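Probable sulfate-binding lipoprotein SubI (Mycobacterium tuberculosis, PDB 6DDN) probably binds sulfate outside the cell membrane as the solute-binding lipoprotein of a sulfate transport system. Local coordinates at residues S67-A72 with V287-L292; P62-S67 with A296-V301; V146-P151 with P249-T254. One frame throughout, in Å; residues are numbered along the deposited sequence.

Contact 1 (S67-A72 with V287-L292); sequences SAVIPA and VQAQKL
Val69 and Ala289 mark the closest backbone approach of two nearly antiparallel helical segments, 67-72 and 287-292, whose axes come within 9.6 Å at an angle of 155° between their N-to-C directions. Val69 CA and Ala289 CA are 6.0 Å apart, and 223 Å² of surface is buried in all. Leu292 contributes most. Its CG stands anti to the carbonyl carbon (chi1 -67°), and from there the CD1 branch reaches the Ala72 methyl, with CD1 3.5 Å from Ala72 CB. The same CD1 passes 4.0 Å from Ala68 O, so it sits where Ala68 O and the Ala72 methyl come together, from residues one turn apart. The CB of Leu292 meets the other neighbour, lying 4.0 Å from Val69 CG2, and the two side chains cross obliquely. That CG2 branch also faces Ala289, 4.3 Å from its CB.

The contact joins helix 63-74, which follows the first strand of the solute-binding fold, to helix 287-295, late in the chain; 214 residues separate the segments. Apolar branches make up the middle of the interface, with backbone oxygens and one amide at its margin. Helix 63-74 is kinked within 67-72, where Pro71 N has no hydrogen to give to the preceding turn.

On the exposed side, the extended Gln288 side chain lays its amide against Ala72, with NE2 3.6 Å from Ala72 CB. Phe283 of helix 274-284 touches both residues, and Gln284 of that helix touches Val69.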
loop_
_atom_site.group_PDB
_atom_site.type_symbol
_atom_site.label_atom_id
_atom_site.label_comp_id
_atom_site.label_asym_id
_atom_site.label_seq_id
_atom_site.Cartn_x
_atom_site.Cartn_y
_atom_site.Cartn_z
ATOM N N SER A 67 -7.944 11.245 -5.309
ATOM C CA SER A 67 -8.778 12.018 -6.221
ATOM C C SER A 67 -10.206 12.185 -5.716
ATOM O O SER A 67 -10.954 12.985 -6.289
ATOM C CB SER A 67 -8.785 11.368 -7.606
ATOM O OG SER A 67 -9.301 10.054 -7.547
ATOM N N ALA A 68 -10.602 11.456 -4.675
ATOM C CA ALA A 68 -11.892 11.667 -4.032
ATOM C C ALA A 68 -11.803 12.567 -2.812
ATOM O O ALA A 68 -12.771 13.265 -2.496
ATOM C CB ALA A 68 -12.508 10.327 -3.617
ATOM N N VAL A 69 -10.657 12.573 -2.129
ATOM C CA VAL A 69 -10.502 13.376 -0.924
ATOM C C VAL A 69 -10.185 14.828 -1.271
ATOM O O VAL A 69 -10.654 15.754 -0.599
ATOM C CB VAL A 69 -9.420 12.751 -0.024
ATOM C CG1 VAL A 69 -8.747 13.811 0.829
ATOM C CG2 VAL A 69 -10.021 11.660 0.845
ATOM N N ILE A 70 -9.394 15.049 -2.325
ATOM C CA ILE A 70 -8.999 16.413 -2.684
ATOM C C ILE A 70 -10.201 17.299 -2.992
ATOM O O ILE A 70 -10.249 18.431 -2.481
ATOM C CB ILE A 70 -7.971 16.382 -3.830
ATOM C CG1 ILE A 70 -6.651 15.782 -3.343
ATOM C CG2 ILE A 70 -7.749 17.779 -4.391
ATOM C CD1 ILE A 70 -5.762 15.277 -4.457
ATOM N N PRO A 71 -11.187 16.875 -3.797
ATOM C CA PRO A 71 -12.386 17.717 -3.958
ATOM C C PRO A 71 -13.085 18.018 -2.645
ATOM O O PRO A 71 -13.560 19.144 -2.445
ATOM C CB PRO A 71 -13.271 16.886 -4.898
ATOM C CG PRO A 71 -12.317 16.042 -5.657
ATOM C CD PRO A 71 -11.241 15.692 -4.676
ATOM N N ALA A 72 -13.162 17.043 -1.737
ATOM C CA ALA A 72 -13.739 17.306 -0.422
ATOM C C ALA A 72 -12.879 18.279 0.370
ATOM O O ALA A 72 -13.400 19.142 1.086
ATOM C CB ALA A 72 -13.911 16.000 0.350
ATOM N N VAL A 287 -13.661 12.713 9.923
ATOM C CA VAL A 287 -14.657 11.666 9.718
ATOM C C VAL A 287 -14.995 11.539 8.238
ATOM O O VAL A 287 -15.075 10.430 7.694
ATOM C CB VAL A 287 -15.907 11.950 10.571
ATOM C CG1 VAL A 287 -17.110 11.187 10.035
ATOM C CG2 VAL A 287 -15.644 11.604 12.031
ATOM N N GLN A 288 -15.170 12.675 7.557
ATOM C CA GLN A 288 -15.544 12.652 6.146
ATOM C C GLN A 288 -14.464 11.994 5.299
ATOM O O GLN A 288 -14.748 11.095 4.499
ATOM C CB GLN A 288 -15.821 14.072 5.653
ATOM C CG GLN A 288 -16.318 14.134 4.219
ATOM C CD GLN A 288 -16.213 15.525 3.622
ATOM O OE1 GLN A 288 -15.569 16.411 4.187
ATOM N NE2 GLN A 288 -16.843 15.722 2.469
ATOM N N ALA A 289 -13.212 12.430 5.462
ATOM C CA ALA A 289 -12.129 11.871 4.658
ATOM C C ALA A 289 -11.965 10.378 4.910
ATOM O O ALA A 289 -11.701 9.612 3.977
ATOM C CB ALA A 289 -10.825 12.610 4.946
ATOM N N GLN A 290 -12.117 9.945 6.165
ATOM C CA GLN A 290 -12.026 8.520 6.466
ATOM C C GLN A 290 -13.144 7.744 5.784
ATOM O O GLN A 290 -12.923 6.636 5.281
ATOM C CB GLN A 290 -12.060 8.299 7.977
ATOM C CG GLN A 290 -10.791 8.734 8.683
ATOM C CD GLN A 290 -9.639 7.782 8.442
ATOM O OE1 GLN A 290 -9.559 6.721 9.059
ATOM N NE2 GLN A 290 -8.739 8.156 7.540
ATOM N N LYS A 291 -14.353 8.311 5.751
ATOM C CA LYS A 291 -15.433 7.694 4.990
ATOM C C LYS A 291 -15.081 7.623 3.509
ATOM O O LYS A 291 -15.366 6.622 2.841
ATOM C CB LYS A 291 -16.733 8.474 5.186
ATOM C CG LYS A 291 -17.469 8.183 6.476
ATOM C CD LYS A 291 -18.754 8.994 6.539
ATOM C CE LYS A 291 -19.491 8.793 7.853
ATOM N NZ LYS A 291 -20.453 9.905 8.105
ATOM N N LEU A 292 -14.454 8.677 2.981
ATOM C CA LEU A 292 -14.152 8.728 1.554
ATOM C C LEU A 292 -13.107 7.685 1.173
ATOM O O LEU A 292 -13.262 6.979 0.170
ATOM C CB LEU A 292 -13.682 10.130 1.170
ATOM C CG LEU A 292 -14.732 11.235 1.277
ATOM C CD1 LEU A 292 -14.067 12.591 1.187
ATOM C CD2 LEU A 292 -15.799 11.082 0.204
#

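Contact 2 (P62-S67 with A296-V301); sequences PEPGWS and AGFRPV
Phe298 drives its ring against the first turn of helix 63-74, meeting Pro62, Pro64 and Gly65 around the distal end of the ring. Its CG is anti to the carbonyl carbon (chi1 -57°), which carries the ring toward the helix, and chi2 of 80° sets the rotation at which CE1, CZ and CE2 lead. CE1 lies 3.5 Å from Gly65 N, which approaches obliquely. Pro64 CB comes instead near the ring plane, at the edge, 4.2 Å from CE1. CZ rests 3.7 Å from Pro62 CA, again obliquely, so the distal ring atoms touch Pro62 on one hand and Pro64 and Gly65 on the other.

Gly65 has no side chain to intervene, and its backbone is approached by a second residue: Ala296 CB stands 3.7 Å from Gly65 CA. The same methyl lies at the edge of the Phe298 ring and in its plane, and is 3.8 Å from Pro64 O. Gly297, with phi 100°, makes the Schellman motif that ends helix 287-295, after which the chain turns and Phe298 also faces the helix.

The Phe298 ring also makes edge-to-face contacts with Trp293 of helix 287-295 and Phe138 of strand 138-147. Trp66 meets Trp293 in the same way, while Ala242 of helix 237-245 touches Pro64, placing this buried contact among three helices and the sheet that strand 299-300 joins beside 138-147.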
loop_
_atom_site.group_PDB
_atom_site.type_symbol
_atom_site.label_atom_id
_atom_site.label_comp_id
_atom_site.label_asym_id
_atom_site.label_seq_id
_atom_site.Cartn_x
_atom_site.Cartn_y
_atom_site.Cartn_z
ATOM N N PRO A 62 -2.491 4.807 -4.719
ATOM C CA PRO A 62 -3.495 5.433 -3.848
ATOM C C PRO A 62 -4.372 6.469 -4.535
ATOM O O PRO A 62 -5.198 7.096 -3.861
ATOM C CB PRO A 62 -2.630 6.085 -2.765
ATOM C CG PRO A 62 -1.459 6.563 -3.522
ATOM C CD PRO A 62 -1.215 5.548 -4.624
ATOM N N GLU A 63 -4.230 6.656 -5.846
ATOM C CA GLU A 63 -4.969 7.706 -6.546
ATOM C C GLU A 63 -6.484 7.644 -6.372
ATOM O O GLU A 63 -7.094 8.714 -6.199
ATOM C CB GLU A 63 -4.610 7.682 -8.040
ATOM C CG GLU A 63 -5.262 8.788 -8.862
ATOM C CD GLU A 63 -6.631 8.401 -9.388
ATOM O OE1 GLU A 63 -6.969 7.200 -9.336
ATOM O OE2 GLU A 63 -7.374 9.294 -9.844
ATOM N N PRO A 64 -7.152 6.482 -6.431
ATOM C CA PRO A 64 -8.619 6.486 -6.288
ATOM C C PRO A 64 -9.111 7.143 -5.012
ATOM O O PRO A 64 -10.197 7.737 -5.013
ATOM C CB PRO A 64 -8.971 4.994 -6.324
ATOM C CG PRO A 64 -7.903 4.400 -7.163
ATOM C CD PRO A 64 -6.655 5.136 -6.773
ATOM N N GLY A 65 -8.350 7.061 -3.927
ATOM C CA GLY A 65 -8.744 7.727 -2.706
ATOM C C GLY A 65 -8.356 9.189 -2.698
ATOM O O GLY A 65 -9.123 10.038 -2.233
ATOM N N TRP A 66 -7.165 9.498 -3.216
ATOM C CA TRP A 66 -6.708 10.884 -3.233
ATOM C C TRP A 66 -7.592 11.746 -4.123
ATOM O O TRP A 66 -7.969 12.860 -3.743
ATOM C CB TRP A 66 -5.251 10.955 -3.689
ATOM C CG TRP A 66 -4.294 10.527 -2.634
ATOM C CD1 TRP A 66 -3.440 9.466 -2.684
ATOM C CD2 TRP A 66 -4.102 11.138 -1.352
ATOM N NE1 TRP A 66 -2.720 9.382 -1.515
ATOM C CE2 TRP A 66 -3.111 10.397 -0.681
ATOM C CE3 TRP A 66 -4.670 12.241 -0.709
ATOM C CZ2 TRP A 66 -2.675 10.724 0.600
ATOM C CZ3 TRP A 66 -4.238 12.563 0.561
ATOM C CH2 TRP A 66 -3.250 11.809 1.203
ATOM N N SER A 67 -7.944 11.245 -5.309
ATOM C CA SER A 67 -8.778 12.018 -6.221
ATOM C C SER A 67 -10.206 12.185 -5.716
ATOM O O SER A 67 -10.954 12.985 -6.289
ATOM C CB SER A 67 -8.785 11.368 -7.606
ATOM O OG SER A 67 -9.301 10.054 -7.547
ATOM N N ALA A 296 -13.551 4.506 -1.231
ATOM C CA ALA A 296 -12.621 4.277 -2.328
ATOM C C ALA A 296 -11.944 2.912 -2.264
ATOM O O ALA A 296 -11.181 2.576 -3.173
ATOM C CB ALA A 296 -11.556 5.377 -2.354
ATOM N N GLY A 297 -12.197 2.125 -1.224
ATOM C CA GLY A 297 -11.612 0.808 -1.105
ATOM C C GLY A 297 -10.409 0.707 -0.197
ATOM O O GLY A 297 -9.798 -0.364 -0.128
ATOM N N PHE A 298 -10.047 1.780 0.496
ATOM C CA PHE A 298 -8.922 1.776 1.422
ATOM C C PHE A 298 -9.453 1.652 2.844
ATOM O O PHE A 298 -10.397 2.355 3.222
ATOM C CB PHE A 298 -8.083 3.047 1.273
ATOM C CG PHE A 298 -7.551 3.269 -0.119
ATOM C CD1 PHE A 298 -8.360 3.799 -1.111
ATOM C CD2 PHE A 298 -6.237 2.957 -0.431
ATOM C CE1 PHE A 298 -7.872 4.005 -2.389
ATOM C CE2 PHE A 298 -5.742 3.164 -1.705
ATOM C CZ PHE A 298 -6.562 3.686 -2.686
ATOM N N ARG A 299 -8.854 0.765 3.621
ATOM C CA ARG A 299 -9.347 0.503 4.966
ATOM C C ARG A 299 -9.012 1.664 5.894
ATOM O O ARG A 299 -7.829 1.967 6.095
ATOM C CB ARG A 299 -8.761 -0.804 5.489
ATOM C CG ARG A 299 -9.463 -2.019 4.919
ATOM C CD ARG A 299 -8.658 -3.290 5.071
ATOM N NE ARG A 299 -9.334 -4.413 4.429
ATOM C CZ ARG A 299 -9.831 -5.460 5.080
ATOM N NH1 ARG A 299 -9.731 -5.534 6.401
ATOM N NH2 ARG A 299 -10.435 -6.432 4.408
ATOM N N PRO A 300 -10.001 2.335 6.472
ATOM C CA PRO A 300 -9.719 3.504 7.307
ATOM C C PRO A 300 -9.220 3.112 8.689
ATOM O O PRO A 300 -9.431 1.997 9.169
ATOM C CB PRO A 300 -11.080 4.201 7.397
ATOM C CG PRO A 300 -12.059 3.074 7.309
ATOM C CD PRO A 300 -11.446 2.070 6.359
ATOM N N VAL A 301 -8.547 4.071 9.331
ATOM C CA VAL A 301 -8.046 3.878 10.689
ATOM C C VAL A 301 -8.991 4.428 11.747
ATOM O O VAL A 301 -8.828 4.100 12.933
ATOM C CB VAL A 301 -6.647 4.505 10.868
ATOM C CG1 VAL A 301 -5.655 3.857 9.920
ATOM C CG2 VAL A 301 -6.703 6.007 10.651
#

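Contact 3 (V146-P151 with P249-T254); sequences VRAGNP and PVQHVT
Val146 and Gln251 form an antiparallel hydrogen-bonded pair, and their reciprocal backbone bonds hold the tight part of this contact. Val146 N gives its hydrogen to Gln251 O at 2.7 Å, and Gln251 N returns a bond to Val146 O at 2.8 Å. On the shared side of the strands Val146 CG1 occupies the crowded position between its own N and carbonyl carbon (chi1 86°), and there it lies 3.6 Å from Gln251 CG. Val250 CB packs 3.2 Å from Val146 O. The Gln251 side chain, extended beyond CG, carries its amide close over Gly149, and Gln251 has more surface buried in the contact than any other residue. Buried Asn150, whose ND2 is bonded to Ile154 O, crosses Val253 at about a right angle, with Asn150 ND2 3.7 Å from Val253 CG2.

This pairing sets strand 250-253 along the end of strand 138-147, within the mixed sheet of the solute-binding fold. Arg147 and Val250 follow as a non-hydrogen-bonded pair, after which a type II beta turn from Arg147 to Asn150 leads the chain out of the sheet. Gly149, with its positive phi, occupies the turn position that suits glycine. Arg147 points away from strand 250-253, and its guanidinium makes a cation-pi contact with Phe225.

Toward solvent, at exposed Ala148 and Pro249, the grip slackens. Ala148 N reaches Pro249 O at 3.2 Å, with an N-H...O angle of 139° and the donor 50° out of the carbonyl plane, while the Ala148 and Pro249 CB atoms meet at 4.3 Å.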
loop_
_atom_site.group_PDB
_atom_site.type_symbol
_atom_site.label_atom_id
_atom_site.label_comp_id
_atom_site.label_asym_id
_atom_site.label_seq_id
_atom_site.Cartn_x
_atom_site.Cartn_y
_atom_site.Cartn_z
ATOM N N VAL A 146 -7.294 -12.017 -9.308
ATOM C CA VAL A 146 -7.569 -13.260 -10.010
ATOM C C VAL A 146 -8.433 -12.931 -11.218
ATOM O O VAL A 146 -9.107 -11.902 -11.265
ATOM C CB VAL A 146 -8.267 -14.276 -9.077
ATOM C CG1 VAL A 146 -9.773 -14.061 -9.061
ATOM C CG2 VAL A 146 -7.917 -15.686 -9.462
ATOM N N ARG A 147 -8.394 -13.808 -12.214
ATOM C CA ARG A 147 -9.206 -13.544 -13.389
ATOM C C ARG A 147 -10.659 -13.921 -13.125
ATOM O O ARG A 147 -10.968 -14.735 -12.251
ATOM C CB ARG A 147 -8.641 -14.270 -14.606
ATOM C CG ARG A 147 -7.446 -13.518 -15.143
ATOM C CD ARG A 147 -6.682 -14.215 -16.248
ATOM N NE ARG A 147 -5.314 -13.698 -16.319
ATOM C CZ ARG A 147 -4.987 -12.431 -16.582
ATOM N NH1 ARG A 147 -5.918 -11.520 -16.831
ATOM N NH2 ARG A 147 -3.710 -12.076 -16.611
ATOM N N ALA A 148 -11.554 -13.286 -13.880
ATOM C CA ALA A 148 -12.987 -13.359 -13.612
ATOM C C ALA A 148 -13.457 -14.801 -13.492
ATOM O O ALA A 148 -13.252 -15.612 -14.400
ATOM C CB ALA A 148 -13.757 -12.636 -14.717
ATOM N N GLY A 149 -14.081 -15.116 -12.358
ATOM C CA GLY A 149 -14.537 -16.455 -12.067
ATOM C C GLY A 149 -13.526 -17.342 -11.377
ATOM O O GLY A 149 -13.861 -18.487 -11.047
ATOM N N ASN A 150 -12.315 -16.847 -11.132
ATOM C CA ASN A 150 -11.219 -17.642 -10.589
ATOM C C ASN A 150 -11.074 -18.955 -11.363
ATOM O O ASN A 150 -11.255 -20.037 -10.795
ATOM C CB ASN A 150 -11.414 -17.908 -9.103
ATOM C CG ASN A 150 -10.115 -18.256 -8.393
ATOM O OD1 ASN A 150 -9.114 -18.586 -9.028
ATOM N ND2 ASN A 150 -10.130 -18.184 -7.067
ATOM N N PRO A 151 -10.757 -18.887 -12.660
ATOM C CA PRO A 151 -10.778 -20.108 -13.482
ATOM C C PRO A 151 -9.860 -21.194 -12.965
ATOM O O PRO A 151 -10.167 -22.382 -13.121
ATOM C CB PRO A 151 -10.331 -19.608 -14.866
ATOM C CG PRO A 151 -10.504 -18.115 -14.825
ATOM C CD PRO A 151 -10.258 -17.722 -13.409
ATOM N N PRO A 249 -12.026 -7.381 -16.293
ATOM C CA PRO A 249 -12.570 -8.705 -15.927
ATOM C C PRO A 249 -11.670 -9.461 -14.956
ATOM O O PRO A 249 -10.999 -10.445 -15.286
ATOM C CB PRO A 249 -12.687 -9.395 -17.289
ATOM C CG PRO A 249 -11.558 -8.828 -18.071
ATOM C CD PRO A 249 -11.419 -7.387 -17.634
ATOM N N VAL A 250 -11.653 -8.987 -13.710
ATOM C CA VAL A 250 -10.894 -9.615 -12.637
ATOM C C VAL A 250 -11.747 -9.620 -11.376
ATOM O O VAL A 250 -12.726 -8.882 -11.256
ATOM C CB VAL A 250 -9.553 -8.895 -12.368
ATOM C CG1 VAL A 250 -8.611 -9.040 -13.556
ATOM C CG2 VAL A 250 -9.799 -7.431 -12.053
ATOM N N GLN A 251 -11.371 -10.486 -10.437
ATOM C CA GLN A 251 -11.893 -10.447 -9.079
ATOM C C GLN A 251 -10.736 -10.732 -8.129
ATOM O O GLN A 251 -9.584 -10.871 -8.553
ATOM C CB GLN A 251 -13.057 -11.426 -8.885
ATOM C CG GLN A 251 -12.979 -12.685 -9.724
ATOM C CD GLN A 251 -14.308 -13.413 -9.798
ATOM O OE1 GLN A 251 -15.232 -12.973 -10.482
ATOM N NE2 GLN A 251 -14.412 -14.531 -9.087
ATOM N N HIS A 252 -11.030 -10.806 -6.833
ATOM C CA HIS A 252 -9.973 -11.041 -5.862
ATOM C C HIS A 252 -10.459 -11.929 -4.727
ATOM O O HIS A 252 -11.608 -11.827 -4.289
ATOM C CB HIS A 252 -9.416 -9.723 -5.299
ATOM C CG HIS A 252 -10.378 -8.971 -4.434
ATOM N ND1 HIS A 252 -11.355 -8.145 -4.950
ATOM C CD2 HIS A 252 -10.507 -8.909 -3.088
ATOM C CE1 HIS A 252 -12.046 -7.613 -3.958
ATOM N NE2 HIS A 252 -11.552 -8.060 -2.818
ATOM N N VAL A 253 -9.569 -12.808 -4.273
ATOM C CA VAL A 253 -9.775 -13.640 -3.096
ATOM C C VAL A 253 -8.639 -13.356 -2.127
ATOM O O VAL A 253 -7.466 -13.370 -2.521
ATOM C CB VAL A 253 -9.819 -15.138 -3.446
ATOM C CG1 VAL A 253 -10.504 -15.926 -2.338
ATOM C CG2 VAL A 253 -10.513 -15.359 -4.781
ATOM N N THR A 254 -8.981 -13.089 -0.879
ATOM C CA THR A 254 -7.937 -12.900 0.122
ATOM C C THR A 254 -7.596 -14.239 0.763
ATOM O O THR A 254 -8.503 -14.954 1.203
ATOM C CB THR A 254 -8.385 -11.914 1.190
ATOM O OG1 THR A 254 -8.911 -10.740 0.560
ATOM C CG2 THR A 254 -7.215 -11.518 2.072
#

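In the fold
Contacts 1 and 2 are neighbours, their centres about 8 Å apart on the same side of the chain's centre. They share Ser67 and helix 63-74, and their later partners are consecutive: helix 287-295 runs into strand 299-300. Contact 3 lies about 28 Å from contact 1 and about 21 Å from contact 2, centre to centre, yet strand 138-147, which it uses, pairs in the sheet with strand 299-300. Along the chain the segments of contact 3 fall between those of contact 1, which in turn fall between those of contact 2. Late chain segments thus return to the early helix, while the shared sheet ties contacts 2 and 3 together.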